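Local coordinates for protein SM80.1 Vicilin (Solanum melongena, PDB 5VF5) that is a 7S vicilin of the cupin superfamily, probably a seed storage protein, and carries a bound copper(II) ion, at residues G254-Y259 and K351-G356. Numbering follows the deposited sequence. Where two conformers were deposited one is given.
Sequences GMVLPY and KNFLAG. With ACT (acetate ion), chain C.
Y259 and F353 meet on the same face of the sheet, as a non-hydrogen-bonded antiparallel pair with CA atoms 4.1 Å apart. Their ring planes are inclined at 42°; the closer fit is a CH-pi contact, with Y259 CB lying over one face of the F353 ring, 4.0 Å from its centroid. Y259 CG stands between its own backbone N and carbonyl carbon (chi1 70°), and from there the long phenol runs out beside K351. The lysine bends at chi2 and chi4, passing its methylenes obliquely by the ring, with K351 CD 3.7 Å from Y259 CD2. Both polar tips then grip one acetate, probably from the crystallisation liquor: Y259 OH donates to acetate OXT, which lies near the plane of the phenol ring, at 2.7 Å, and K351 NZ donates to acetate O at 2.8 Å. The lysine's positive charge and the tyrosine's O-H donor together suit a carboxylate, which R266 and N261 also hydrogen-bond; N261 OD1 helps place the ammonium by accepting from K351 NZ. The setting is the second of the two cupin domains of the vicilin, where the short strand 351-353, following the last long barrel strand, pairs with strand 254-261. Its purely hydrocarbon ring suits F353 to the buried side: V256 CG2 abuts the ring edge, while Y391 and F220 pack edge-to-face with it. Just past the pair, L354 N donates to P258 O (2.8 Å, 157° at the hydrogen), a carbonyl that L354 CB also approaches. L257 points toward the loop 354-356, its CD1 3.4 Å from A355 O and 3.6 Å from G356 CA; G356, at a positive phi that glycine readily adopts, brings its bare CA up to that methyl.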
loop_
_atom_site.group_PDB
_atom_site.type_symbol
_atom_site.label_atom_id
_atom_site.label_comp_id
_atom_site.label_asym_id
_atom_site.label_seq_id
_atom_site.Cartn_x
_atom_site.Cartn_y
_atom_site.Cartn_z
ATOM N N GLY A 254 12.970 14.827 11.843
ATOM C CA GLY A 254 13.941 13.977 11.195
ATOM C C GLY A 254 13.856 13.990 9.699
ATOM O O GLY A 254 12.947 14.590 9.102
ATOM N N MET A 255 14.814 13.281 9.102
ATOM C CA MET A 255 14.829 13.033 7.660
ATOM C C MET A 255 15.427 11.675 7.423
ATOM O O MET A 255 16.220 11.200 8.209
ATOM C CB MET A 255 15.620 14.084 6.891
ATOM C CG MET A 255 17.102 14.112 7.233
ATOM S SD MET A 255 18.070 15.364 6.351
ATOM C CE MET A 255 18.058 14.751 4.684
ATOM N N VAL A 256 15.031 11.031 6.330
ATOM C CA VAL A 256 15.754 9.867 5.836
ATOM C C VAL A 256 16.846 10.376 4.922
ATOM O O VAL A 256 16.610 11.255 4.065
ATOM C CB VAL A 256 14.842 8.810 5.169
ATOM C CG1 VAL A 256 14.115 9.306 3.930
ATOM C CG2 VAL A 256 15.665 7.555 4.858
ATOM N N LEU A 257 18.069 9.921 5.134
ATOM C CA LEU A 257 19.169 10.333 4.275
ATOM C C LEU A 257 18.882 9.916 2.815
ATOM O O LEU A 257 18.228 8.890 2.582
ATOM C CB LEU A 257 20.472 9.719 4.762
ATOM C CG LEU A 257 20.982 10.356 6.063
ATOM C CD1 LEU A 257 22.196 9.602 6.546
ATOM C CD2 LEU A 257 21.369 11.808 5.874
ATOM N N PRO A 258 19.356 10.708 1.834
ATOM C CA PRO A 258 19.114 10.324 0.457
ATOM C C PRO A 258 19.539 8.882 0.177
ATOM O O PRO A 258 20.613 8.414 0.637
ATOM C CB PRO A 258 19.916 11.346 -0.338
ATOM C CG PRO A 258 19.999 12.567 0.567
ATOM C CD PRO A 258 20.142 11.951 1.939
ATOM N N TYR A 259 18.688 8.167 -0.556
ATOM C CA TYR A 259 18.990 6.791 -0.911
ATOM C C TYR A 259 18.304 6.459 -2.220
ATOM O O TYR A 259 17.511 7.250 -2.764
ATOM C CB TYR A 259 18.466 5.840 0.181
ATOM C CG TYR A 259 16.945 5.747 0.214
ATOM C CD1 TYR A 259 16.182 6.665 0.949
ATOM C CD2 TYR A 259 16.268 4.786 -0.514
ATOM C CE1 TYR A 259 14.785 6.599 0.967
ATOM C CE2 TYR A 259 14.869 4.727 -0.511
ATOM C CZ TYR A 259 14.136 5.640 0.217
ATOM O OH TYR A 259 12.756 5.560 0.273
ATOM N N LYS A 351 18.567 -1.350 -0.710
ATOM C CA LYS A 351 18.661 0.068 -0.397
ATOM C C LYS A 351 20.110 0.490 -0.461
ATOM O O LYS A 351 20.984 -0.176 0.107
ATOM C CB LYS A 351 18.171 0.397 1.002
ATOM C CG LYS A 351 16.713 0.232 1.213
ATOM C CD LYS A 351 16.052 1.547 1.185
ATOM C CE LYS A 351 14.549 1.541 1.439
ATOM N NZ LYS A 351 13.814 0.603 0.541
ATOM N N ASN A 352 20.369 1.583 -1.158
ATOM C CA ASN A 352 21.690 2.173 -1.304
ATOM C C ASN A 352 21.649 3.578 -0.757
ATOM O O ASN A 352 21.060 4.491 -1.395
ATOM C CB ASN A 352 22.057 2.250 -2.784
ATOM C CG ASN A 352 22.291 0.891 -3.396
ATOM O OD1 ASN A 352 23.428 0.461 -3.547
ATOM N ND2 ASN A 352 21.206 0.193 -3.721
ATOM N N PHE A 353 22.261 3.821 0.398
ATOM C CA PHE A 353 22.277 5.144 0.989
ATOM C C PHE A 353 23.412 5.953 0.399
ATOM O O PHE A 353 24.454 5.426 0.022
ATOM C CB PHE A 353 22.396 5.041 2.519
ATOM C CG PHE A 353 21.101 4.683 3.155
ATOM C CD1 PHE A 353 20.705 3.347 3.278
ATOM C CD2 PHE A 353 20.198 5.684 3.513
ATOM C CE1 PHE A 353 19.476 3.024 3.812
ATOM C CE2 PHE A 353 18.947 5.352 4.007
ATOM C CZ PHE A 353 18.602 4.025 4.159
ATOM N N LEU A 354 23.139 7.249 0.237
ATOM C CA LEU A 354 24.017 8.157 -0.474
ATOM C C LEU A 354 24.767 9.135 0.431
ATOM O O LEU A 354 25.579 9.942 -0.057
ATOM C CB LEU A 354 23.177 8.916 -1.491
ATOM C CG LEU A 354 22.554 8.012 -2.557
ATOM C CD1 LEU A 354 21.441 8.769 -3.295
ATOM C CD2 LEU A 354 23.595 7.515 -3.516
ATOM N N ALA A 355 24.498 9.075 1.723
ATOM C CA ALA A 355 25.200 9.873 2.759
ATOM C C ALA A 355 25.019 9.126 4.062
ATOM O O ALA A 355 24.182 8.239 4.146
ATOM C CB ALA A 355 24.596 11.245 2.865
ATOM N N GLY A 356 25.788 9.501 5.067
ATOM C CA GLY A 356 25.719 8.843 6.366
ATOM C C GLY A 356 26.874 7.891 6.552
ATOM O O GLY A 356 27.611 7.567 5.617
HETATM C C ACT C . 11.068 2.544 0.259
HETATM O O ACT C . 11.118 1.288 0.437
HETATM O OXT ACT C . 11.910 3.112 -0.471
HETATM C CH3 ACT C . 10.037 3.420 0.929
#